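Extracellular solute-binding protein, family 1 (Bifidobacterium longum subsp. infantis ATCC 15697, PDB 3QUF) probably binds a solute, perhaps a sugar, outside the cell membrane and delivers it to an ABC-type importer, as other family 1 solute-binding proteins do. Local coordinates at residues W137-L148 with G257-W267; A68-T76 with I86-R94. All blocks are in the same frame, centred on the assembly; numbering follows the deposited sequence.

Interaction 1 (W137-L148 with G257-W267); sequences WVGAFFYNKDIL and GNLGVMRSGPW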
loop_
_atom_site.group_PDB
_atom_site.type_symbol
_atom_site.label_atom_id
_atom_site.label_comp_id
_atom_site.label_asym_id
_atom_site.label_seq_id
_atom_site.Cartn_x
_atom_site.Cartn_y
_atom_site.Cartn_z
ATOM N N TRP A 137 -3.240 -4.225 -1.904
ATOM C CA TRP A 137 -4.302 -3.640 -1.120
ATOM C C TRP A 137 -4.566 -2.223 -1.609
ATOM O O TRP A 137 -3.691 -1.604 -2.233
ATOM C CB TRP A 137 -3.869 -3.597 0.340
ATOM C CG TRP A 137 -2.691 -2.693 0.606
ATOM C CD1 TRP A 137 -1.353 -3.010 0.556
ATOM C CD2 TRP A 137 -2.741 -1.299 0.953
ATOM N NE1 TRP A 137 -0.580 -1.909 0.798
ATOM C CE2 TRP A 137 -1.403 -0.851 1.089
ATOM C CE3 TRP A 137 -3.779 -0.401 1.181
ATOM C CZ2 TRP A 137 -1.094 0.462 1.392
ATOM C CZ3 TRP A 137 -3.464 0.924 1.497
ATOM C CH2 TRP A 137 -2.136 1.336 1.594
ATOM N N VAL A 138 -5.743 -1.711 -1.263
ATOM C CA VAL A 138 -6.112 -0.338 -1.578
ATOM C C VAL A 138 -6.830 0.335 -0.427
ATOM O O VAL A 138 -7.379 -0.316 0.477
ATOM C CB VAL A 138 -6.972 -0.268 -2.829
ATOM C CG1 VAL A 138 -6.195 -0.765 -4.048
ATOM C CG2 VAL A 138 -8.291 -1.006 -2.622
ATOM N N GLY A 139 -6.792 1.658 -0.433
ATOM C CA GLY A 139 -7.523 2.466 0.524
ATOM C C GLY A 139 -8.032 3.726 -0.169
ATOM O O GLY A 139 -7.441 4.201 -1.152
ATOM N N ALA A 140 -9.093 4.305 0.378
ATOM C CA ALA A 140 -9.743 5.456 -0.268
ATOM C C ALA A 140 -10.649 6.172 0.727
ATOM O O ALA A 140 -10.631 5.843 1.917
ATOM C CB ALA A 140 -10.540 4.966 -1.515
ATOM N N PHE A 141 -11.393 7.172 0.265
ATOM C CA PHE A 141 -12.293 7.915 1.121
ATOM C C PHE A 141 -13.686 7.280 1.090
ATOM O O PHE A 141 -14.268 7.032 0.011
ATOM C CB PHE A 141 -12.413 9.376 0.685
ATOM C CG PHE A 141 -11.468 10.363 1.373
ATOM C CD1 PHE A 141 -10.819 10.108 2.567
ATOM C CD2 PHE A 141 -11.298 11.632 0.794
ATOM C CE1 PHE A 141 -10.022 11.067 3.164
ATOM C CE2 PHE A 141 -10.555 12.594 1.411
ATOM C CZ PHE A 141 -9.905 12.323 2.588
ATOM N N PHE A 142 -14.218 7.015 2.269
ATOM C CA PHE A 142 -15.572 6.540 2.442
ATOM C C PHE A 142 -16.353 7.725 2.995
ATOM O O PHE A 142 -15.870 8.395 3.904
ATOM C CB PHE A 142 -15.579 5.347 3.402
ATOM C CG PHE A 142 -15.015 4.081 2.808
ATOM C CD1 PHE A 142 -13.659 3.997 2.401
ATOM C CD2 PHE A 142 -15.833 2.980 2.607
ATOM C CE1 PHE A 142 -13.152 2.847 1.818
ATOM C CE2 PHE A 142 -15.330 1.813 2.050
ATOM C CZ PHE A 142 -13.992 1.734 1.646
ATOM N N TYR A 143 -17.510 8.015 2.406
ATOM C CA TYR A 143 -18.294 9.197 2.814
ATOM C C TYR A 143 -19.773 8.925 3.051
ATOM O O TYR A 143 -20.353 8.006 2.475
ATOM C CB TYR A 143 -18.104 10.372 1.825
ATOM C CG TYR A 143 -18.616 10.111 0.424
ATOM C CD1 TYR A 143 -17.827 9.446 -0.500
ATOM C CD2 TYR A 143 -19.885 10.536 0.038
ATOM C CE1 TYR A 143 -18.277 9.203 -1.793
ATOM C CE2 TYR A 143 -20.356 10.290 -1.243
ATOM C CZ TYR A 143 -19.553 9.635 -2.149
ATOM O OH TYR A 143 -20.012 9.396 -3.415
ATOM N N ASN A 144 -20.345 9.726 3.941
ATOM C CA ASN A 144 -21.747 9.614 4.342
ATOM C C ASN A 144 -22.542 10.519 3.390
ATOM O O ASN A 144 -22.471 11.758 3.469
ATOM C CB ASN A 144 -21.884 10.045 5.803
ATOM C CG ASN A 144 -23.323 9.966 6.306
ATOM O OD1 ASN A 144 -24.260 10.085 5.521
ATOM N ND2 ASN A 144 -23.493 9.792 7.615
ATOM N N LYS A 145 -23.253 9.899 2.457
ATOM C CA LYS A 145 -23.965 10.643 1.424
ATOM C C LYS A 145 -24.975 11.657 1.984
ATOM O O LYS A 145 -25.178 12.732 1.399
ATOM C CB LYS A 145 -24.672 9.676 0.475
ATOM C CG LYS A 145 -23.728 8.825 -0.350
ATOM C CD LYS A 145 -24.491 7.887 -1.255
ATOM C CE LYS A 145 -23.587 7.282 -2.297
ATOM N NZ LYS A 145 -24.321 6.492 -3.334
ATOM N N ASP A 146 -25.578 11.332 3.125
ATOM C CA ASP A 146 -26.589 12.205 3.755
ATOM C C ASP A 146 -25.973 13.447 4.342
ATOM O O ASP A 146 -26.520 14.538 4.172
ATOM C CB ASP A 146 -27.351 11.438 4.828
ATOM C CG ASP A 146 -28.186 10.317 4.234
ATOM O OD1 ASP A 146 -28.689 10.499 3.095
ATOM O OD2 ASP A 146 -28.334 9.248 4.879
ATOM N N ILE A 147 -24.837 13.295 5.020
ATOM C CA ILE A 147 -24.114 14.449 5.535
ATOM C C ILE A 147 -23.667 15.339 4.366
ATOM O O ILE A 147 -23.842 16.563 4.415
ATOM C CB ILE A 147 -22.926 14.057 6.420
ATOM C CG1 ILE A 147 -23.411 13.349 7.692
ATOM C CG2 ILE A 147 -22.092 15.280 6.767
ATOM C CD1 ILE A 147 -22.292 12.841 8.578
ATOM N N LEU A 148 -23.122 14.740 3.305
ATOM C CA LEU A 148 -22.708 15.539 2.155
ATOM C C LEU A 148 -23.896 16.272 1.513
ATOM O O LEU A 148 -23.785 17.454 1.171
ATOM C CB LEU A 148 -21.919 14.720 1.120
ATOM C CG LEU A 148 -20.400 14.791 1.334
ATOM C CD1 LEU A 148 -20.030 14.104 2.643
ATOM C CD2 LEU A 148 -19.662 14.202 0.139
ATOM N N GLY A 257 -23.077 8.112 12.409
ATOM C CA GLY A 257 -23.718 9.163 11.634
ATOM C C GLY A 257 -23.193 10.535 11.948
ATOM O O GLY A 257 -23.810 11.535 11.580
ATOM N N ASN A 258 -22.032 10.602 12.605
ATOM C CA ASN A 258 -21.484 11.870 13.054
ATOM C C ASN A 258 -20.387 12.419 12.158
ATOM O O ASN A 258 -19.950 13.540 12.380
ATOM C CB ASN A 258 -20.914 11.736 14.468
ATOM C CG ASN A 258 -21.965 11.493 15.488
ATOM O OD1 ASN A 258 -23.115 11.896 15.309
ATOM N ND2 ASN A 258 -21.588 10.828 16.579
ATOM N N LEU A 259 -19.990 11.652 11.144
ATOM C CA LEU A 259 -18.754 11.909 10.391
ATOM C C LEU A 259 -18.975 11.889 8.879
ATOM O O LEU A 259 -19.431 10.894 8.321
ATOM C CB LEU A 259 -17.705 10.861 10.772
ATOM C CG LEU A 259 -16.308 11.030 10.164
ATOM C CD1 LEU A 259 -15.755 12.431 10.601
ATOM C CD2 LEU A 259 -15.352 9.896 10.546
ATOM N N GLY A 260 -18.609 12.984 8.216
ATOM C CA GLY A 260 -18.765 13.077 6.769
ATOM C C GLY A 260 -17.908 12.096 5.984
ATOM O O GLY A 260 -18.382 11.465 5.024
ATOM N N VAL A 261 -16.647 11.973 6.374
ATOM C CA VAL A 261 -15.644 11.283 5.541
ATOM C C VAL A 261 -14.638 10.613 6.428
ATOM O O VAL A 261 -14.211 11.198 7.458
ATOM C CB VAL A 261 -14.863 12.298 4.704
ATOM C CG1 VAL A 261 -13.810 11.557 3.809
ATOM C CG2 VAL A 261 -15.800 13.182 3.892
HETATM N N MSE A 262 -14.242 9.399 6.051
HETATM C CA MSE A 262 -13.112 8.702 6.678
HETATM C C MSE A 262 -12.280 8.023 5.607
HETATM O O MSE A 262 -12.812 7.699 4.546
HETATM C CB MSE A 262 -13.657 7.644 7.654
HETATM C CG MSE A 262 -14.210 6.406 6.982
HETATM SE SE MSE A 262 -14.715 5.006 8.286
HETATM C CE MSE A 262 -13.053 4.469 8.900
ATOM N N ARG A 263 -10.999 7.802 5.902
ATOM C CA ARG A 263 -10.160 6.977 5.075
ATOM C C ARG A 263 -10.344 5.540 5.532
ATOM O O ARG A 263 -10.189 5.222 6.708
ATOM C CB ARG A 263 -8.712 7.434 5.204
ATOM C CG ARG A 263 -7.741 6.693 4.353
ATOM C CD ARG A 263 -7.199 5.437 4.992
ATOM N NE ARG A 263 -6.048 4.880 4.259
ATOM C CZ ARG A 263 -5.372 3.816 4.640
ATOM N NH1 ARG A 263 -5.684 3.177 5.767
ATOM N NH2 ARG A 263 -4.352 3.400 3.907
ATOM N N SER A 264 -10.651 4.652 4.601
ATOM C CA SER A 264 -10.708 3.239 4.930
ATOM C C SER A 264 -10.409 2.389 3.704
ATOM O O SER A 264 -9.764 2.842 2.761
ATOM C CB SER A 264 -12.058 2.885 5.544
ATOM O OG SER A 264 -12.012 1.566 6.115
ATOM N N GLY A 265 -10.771 1.121 3.776
ATOM C CA GLY A 265 -10.482 0.205 2.695
ATOM C C GLY A 265 -11.423 -0.980 2.775
ATOM O O GLY A 265 -12.343 -1.004 3.572
ATOM N N PRO A 266 -11.209 -1.971 1.905
ATOM C CA PRO A 266 -12.180 -3.048 1.733
ATOM C C PRO A 266 -12.457 -3.825 3.022
ATOM O O PRO A 266 -13.560 -4.406 3.205
ATOM C CB PRO A 266 -11.500 -3.929 0.690
ATOM C CG PRO A 266 -10.725 -2.974 -0.140
ATOM C CD PRO A 266 -10.204 -1.950 0.836
ATOM N N TRP A 267 -11.443 -3.868 3.879
ATOM C CA TRP A 267 -11.546 -4.511 5.214
ATOM C C TRP A 267 -12.718 -3.999 6.069
ATOM O O TRP A 267 -13.280 -4.752 6.906
ATOM C CB TRP A 267 -10.190 -4.387 5.961
ATOM C CG TRP A 267 -9.646 -2.955 6.084
ATOM C CD1 TRP A 267 -9.898 -2.067 7.084
ATOM C CD2 TRP A 267 -8.763 -2.291 5.174
ATOM N NE1 TRP A 267 -9.241 -0.876 6.849
ATOM C CE2 TRP A 267 -8.541 -0.992 5.678
ATOM C CE3 TRP A 267 -8.152 -2.664 3.970
ATOM C CZ2 TRP A 267 -7.729 -0.074 5.024
ATOM C CZ3 TRP A 267 -7.341 -1.751 3.324
ATOM C CH2 TRP A 267 -7.146 -0.467 3.857
HETATM O O HOH W 1 -21.268 9.329 9.528
#
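Val261 CG1 sits over one face of the Phe141 ring, 3.6 Å from the centroid and 16° off the normal, a CH-pi contact. CG1 stands anti to the backbone N of Val261 (chi1 -179°), which sets this methyl over the ring; CG2 faces Tyr143 CB. Phe163, Phe178 and Phe284 also meet the Phe141 ring. Were Phe141 an alanine, Val261 CG1 would probably lose the ring beneath it and a gap open among these aromatics.

The other face of the sheet carries Phe142. Its ring has Ser264 CB over one face, 4.1 Å from the centroid, while Phe142 CB lies beside Met262 CG. Met262 is selenomethionine. The hydroxyl of Ser264 bonds to Asp268.

At the far end, the ring of Trp137 and the guanidinium of Arg263 meet obliquely, their planes 69° apart, with CZ3 3.6 Å from NH2. Arg263 NE bonds to Asn296. The side chains of Val138 and Pro266 cross at about a right angle, CG2 against CG.

The backbones form an antiparallel pair. Ala140 with Ser264 and Phe142 with Met262 are hydrogen-bonded pairs, and Asn144 N adds a bond to Gly260 O. At Gly265 a CB would clash with Val138 O and Trp267.

At the end of the strand, Asn144 caps the N-terminus of the helix that follows. Its OD1 accepts from Ile147 N, 3.3 Å away and above the carbonyl plane, and weakly from Asp146 N. Its ND2 donates to a water that in turn donates to Leu259 O at 2.7 Å. Ile147 CD1 packs on Leu259 C at 3.5 Å.

The paired backbone groups satisfy one another and set the register; side chains fill both faces. Val138 O, covered by Pro266 CD and Trp267 CZ3, is buried without a partner.

Interaction 2 (A68-T76 with I86-R94); sequences AQYISTLQT and IFNLTMDNR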
loop_
_atom_site.group_PDB
_atom_site.type_symbol
_atom_site.label_atom_id
_atom_site.label_comp_id
_atom_site.label_asym_id
_atom_site.label_seq_id
_atom_site.Cartn_x
_atom_site.Cartn_y
_atom_site.Cartn_z
ATOM N N ALA A 68 8.157 -8.980 12.254
ATOM C CA ALA A 68 9.505 -8.711 12.783
ATOM C C ALA A 68 10.295 -9.971 12.838
ATOM O O ALA A 68 11.511 -9.987 12.504
ATOM C CB ALA A 68 9.463 -8.088 14.171
ATOM N N GLN A 69 9.616 -11.028 13.286
ATOM C CA GLN A 69 10.243 -12.280 13.427
ATOM C C GLN A 69 10.538 -12.788 12.027
ATOM O O GLN A 69 11.554 -13.422 11.842
ATOM C CB GLN A 69 9.391 -13.250 14.238
ATOM C CG GLN A 69 9.960 -14.653 14.350
ATOM C CD GLN A 69 9.388 -15.643 13.316
ATOM O OE1 GLN A 69 8.644 -15.278 12.398
ATOM N NE2 GLN A 69 9.731 -16.909 13.487
ATOM N N TYR A 70 9.653 -12.519 11.074
ATOM C CA TYR A 70 9.871 -13.009 9.697
ATOM C C TYR A 70 11.175 -12.452 9.137
ATOM O O TYR A 70 12.021 -13.213 8.612
ATOM C CB TYR A 70 8.698 -12.646 8.765
ATOM C CG TYR A 70 8.947 -13.205 7.361
ATOM C CD1 TYR A 70 8.780 -14.530 7.113
ATOM C CD2 TYR A 70 9.379 -12.389 6.348
ATOM C CE1 TYR A 70 9.061 -15.064 5.859
ATOM C CE2 TYR A 70 9.638 -12.897 5.056
ATOM C CZ TYR A 70 9.476 -14.229 4.854
ATOM O OH TYR A 70 9.745 -14.786 3.624
ATOM N N ILE A 71 11.347 -11.146 9.209
ATOM C CA ILE A 71 12.504 -10.567 8.545
ATOM C C ILE A 71 13.815 -10.997 9.206
ATOM O O ILE A 71 14.799 -11.278 8.515
ATOM C CB ILE A 71 12.427 -9.060 8.345
ATOM C CG1 ILE A 71 12.349 -8.271 9.612
ATOM C CG2 ILE A 71 11.222 -8.694 7.450
ATOM C CD1 ILE A 71 12.187 -6.782 9.295
ATOM N N SER A 72 13.852 -11.102 10.526
ATOM C CA SER A 72 15.118 -11.491 11.147
ATOM C C SER A 72 15.414 -12.975 10.916
ATOM O O SER A 72 16.573 -13.358 10.719
ATOM C CB SER A 72 15.150 -11.123 12.647
ATOM O OG SER A 72 14.197 -11.870 13.373
ATOM N N THR A 73 14.380 -13.819 10.940
ATOM C CA THR A 73 14.565 -15.246 10.739
ATOM C C THR A 73 14.917 -15.522 9.272
ATOM O O THR A 73 15.798 -16.336 8.991
ATOM C CB THR A 73 13.353 -16.090 11.203
ATOM O OG1 THR A 73 12.178 -15.615 10.579
ATOM C CG2 THR A 73 13.175 -15.958 12.745
ATOM N N LEU A 74 14.311 -14.777 8.361
ATOM C CA LEU A 74 14.650 -14.962 6.949
ATOM C C LEU A 74 16.114 -14.547 6.727
ATOM O O LEU A 74 16.855 -15.240 6.048
ATOM C CB LEU A 74 13.734 -14.155 6.052
ATOM C CG LEU A 74 14.150 -14.222 4.567
ATOM C CD1 LEU A 74 14.025 -15.626 4.021
ATOM C CD2 LEU A 74 13.296 -13.224 3.725
ATOM N N GLN A 75 16.545 -13.440 7.325
ATOM C CA GLN A 75 17.906 -12.968 7.093
ATOM C C GLN A 75 18.917 -14.028 7.567
ATOM O O GLN A 75 19.929 -14.326 6.878
ATOM C CB GLN A 75 18.154 -11.653 7.801
ATOM C CG GLN A 75 19.506 -11.057 7.531
ATOM C CD GLN A 75 19.662 -9.713 8.205
ATOM O OE1 GLN A 75 18.724 -8.907 8.223
ATOM N NE2 GLN A 75 20.832 -9.463 8.770
ATOM N N THR A 76 18.642 -14.621 8.719
ATOM C CA THR A 76 19.491 -15.679 9.225
ATOM C C THR A 76 19.521 -16.882 8.292
ATOM O O THR A 76 20.578 -17.421 8.018
ATOM C CB THR A 76 19.061 -16.121 10.642
ATOM O OG1 THR A 76 19.148 -14.982 11.495
ATOM C CG2 THR A 76 19.997 -17.213 11.177
ATOM N N ILE A 86 12.409 -20.218 -1.940
ATOM C CA ILE A 86 11.455 -19.165 -2.181
ATOM C C ILE A 86 11.212 -18.443 -0.863
ATOM O O ILE A 86 11.217 -19.054 0.215
ATOM C CB ILE A 86 10.135 -19.708 -2.698
ATOM C CG1 ILE A 86 10.315 -20.551 -3.948
ATOM C CG2 ILE A 86 9.141 -18.551 -2.966
ATOM C CD1 ILE A 86 9.338 -21.711 -4.086
ATOM N N PHE A 87 11.081 -17.143 -0.958
ATOM C CA PHE A 87 10.853 -16.305 0.205
ATOM C C PHE A 87 10.165 -14.999 -0.219
ATOM O O PHE A 87 9.971 -14.733 -1.421
ATOM C CB PHE A 87 12.138 -16.076 0.995
ATOM C CG PHE A 87 13.244 -15.529 0.174
ATOM C CD1 PHE A 87 13.352 -14.173 -0.055
ATOM C CD2 PHE A 87 14.155 -16.402 -0.437
ATOM C CE1 PHE A 87 14.384 -13.680 -0.885
ATOM C CE2 PHE A 87 15.177 -15.901 -1.239
ATOM C CZ PHE A 87 15.258 -14.548 -1.472
ATOM N N ASN A 88 9.852 -14.152 0.749
ATOM C CA ASN A 88 9.176 -12.901 0.451
ATOM C C ASN A 88 9.999 -11.672 0.713
ATOM O O ASN A 88 10.721 -11.592 1.710
ATOM C CB ASN A 88 7.880 -12.817 1.286
ATOM C CG ASN A 88 6.828 -13.805 0.852
ATOM O OD1 ASN A 88 6.460 -14.720 1.584
ATOM N ND2 ASN A 88 6.329 -13.653 -0.420
ATOM N N LEU A 89 9.886 -10.709 -0.208
ATOM C CA LEU A 89 10.406 -9.381 -0.042
ATOM C C LEU A 89 9.249 -8.533 0.455
ATOM O O LEU A 89 8.250 -8.342 -0.235
ATOM C CB LEU A 89 10.933 -8.836 -1.355
ATOM C CG LEU A 89 12.085 -9.630 -1.990
ATOM C CD1 LEU A 89 12.467 -9.015 -3.329
ATOM C CD2 LEU A 89 13.299 -9.707 -1.095
ATOM N N THR A 90 9.375 -8.088 1.686
ATOM C CA THR A 90 8.331 -7.315 2.321
ATOM C C THR A 90 8.704 -5.845 2.303
ATOM O O THR A 90 9.822 -5.484 1.931
ATOM C CB THR A 90 8.107 -7.742 3.743
ATOM O OG1 THR A 90 9.159 -7.260 4.615
ATOM C CG2 THR A 90 8.006 -9.295 3.841
HETATM N N MSE A 91 7.785 -4.977 2.751
HETATM C CA MSE A 91 8.121 -3.553 2.773
HETATM C C MSE A 91 9.202 -3.222 3.780
HETATM O O MSE A 91 9.917 -2.191 3.651
HETATM C CB MSE A 91 6.852 -2.707 3.017
HETATM C CG MSE A 91 5.766 -2.902 1.931
HETATM SE SE MSE A 91 6.344 -2.486 0.105
HETATM C CE MSE A 91 6.732 -4.316 -0.589
ATOM N N ASP A 92 9.426 -4.109 4.749
ATOM C CA ASP A 92 10.461 -3.876 5.730
ATOM C C ASP A 92 11.831 -4.490 5.401
ATOM O O ASP A 92 12.826 -4.083 6.001
ATOM C CB ASP A 92 10.033 -4.426 7.094
ATOM C CG ASP A 92 8.894 -3.645 7.707
ATOM O OD1 ASP A 92 8.815 -2.413 7.496
ATOM O OD2 ASP A 92 8.058 -4.291 8.370
ATOM N N ASN A 93 11.908 -5.482 4.512
ATOM C CA ASN A 93 13.203 -6.091 4.216
ATOM C C ASN A 93 13.609 -6.017 2.747
ATOM O O ASN A 93 14.685 -6.525 2.389
ATOM C CB ASN A 93 13.250 -7.555 4.717
ATOM C CG ASN A 93 12.494 -8.516 3.779
ATOM O OD1 ASN A 93 11.863 -8.068 2.848
ATOM N ND2 ASN A 93 12.588 -9.814 4.003
ATOM N N ARG A 94 12.796 -5.393 1.894
ATOM C CA ARG A 94 13.016 -5.567 0.437
ATOM C C ARG A 94 14.405 -5.097 0.004
ATOM O O ARG A 94 15.105 -5.831 -0.720
ATOM C CB ARG A 94 11.936 -4.899 -0.411
ATOM C CG ARG A 94 11.762 -3.421 -0.159
ATOM C CD ARG A 94 10.468 -2.895 -0.810
ATOM N NE ARG A 94 10.474 -1.456 -0.692
ATOM C CZ ARG A 94 11.130 -0.606 -1.499
ATOM N NH1 ARG A 94 11.862 -1.014 -2.531
ATOM N NH2 ARG A 94 11.144 0.694 -1.209
HETATM O O HOH W 2 14.854 -10.546 5.789
#
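Tyr70 makes the one direct hydrogen bond between helix 67-79 and the chain at 86-94. Its OH accepts from Asn88 N at 2.9 Å, with 157° at the hydrogen. The same hydroxyl bonds to Tyr35 O, so two backbone groups hold the ring end. Asn88 O lies at the edge of the Tyr70 ring, in its plane. A water adds a bridge: it donates to Ile71 O and accepts from Asn93 ND2 at 3.0 Å.

The helix follows strand 57-63 and leads into strand 86-89. Both strands pair parallel with strand 30-36, so this is a beta-alpha-beta crossover.

Van der Waals contacts come from Leu74 and Ile71. Leu74 CG is anti to its own N (chi1 174°), and its two methyls part: CD1 meets Phe87 CB at 3.6 Å, while the CD2 methyl lies against the amide nitrogen ND2 of Asn93 at 3.5 Å. Ile71 CG2 touches Asn93 CB at 3.6 Å, and its CD1 reaches Asp92 CB.

Polar bonds within 86-94 shape the loop the helix packs on. Thr90 OG1 accepts from Asp92 N and Asn93 N, an ST turn and ST motif. In return Asn93 OD1 accepts from Thr90 N at 2.7 Å.

Overall arrangement
Interaction 2 closes along the chain before interaction 1 opens. Their centres are about 33 Å apart, on opposite sides of the chain's centre. The nearest atoms come to about 7 Å without touching. Both contacts reach the same mixed sheet: strand 295-305 pairs antiparallel with 86-89 of interaction 2 and with 135-144 of interaction 1. This long strand therefore links the two regions. Family 1 solute-binding proteins have two lobes, and the contacts probably belong to different ones. A bound acetic acid, probably from the crystallisation liquor, lies about 5 Å from the side chain of Asn93 in interaction 2.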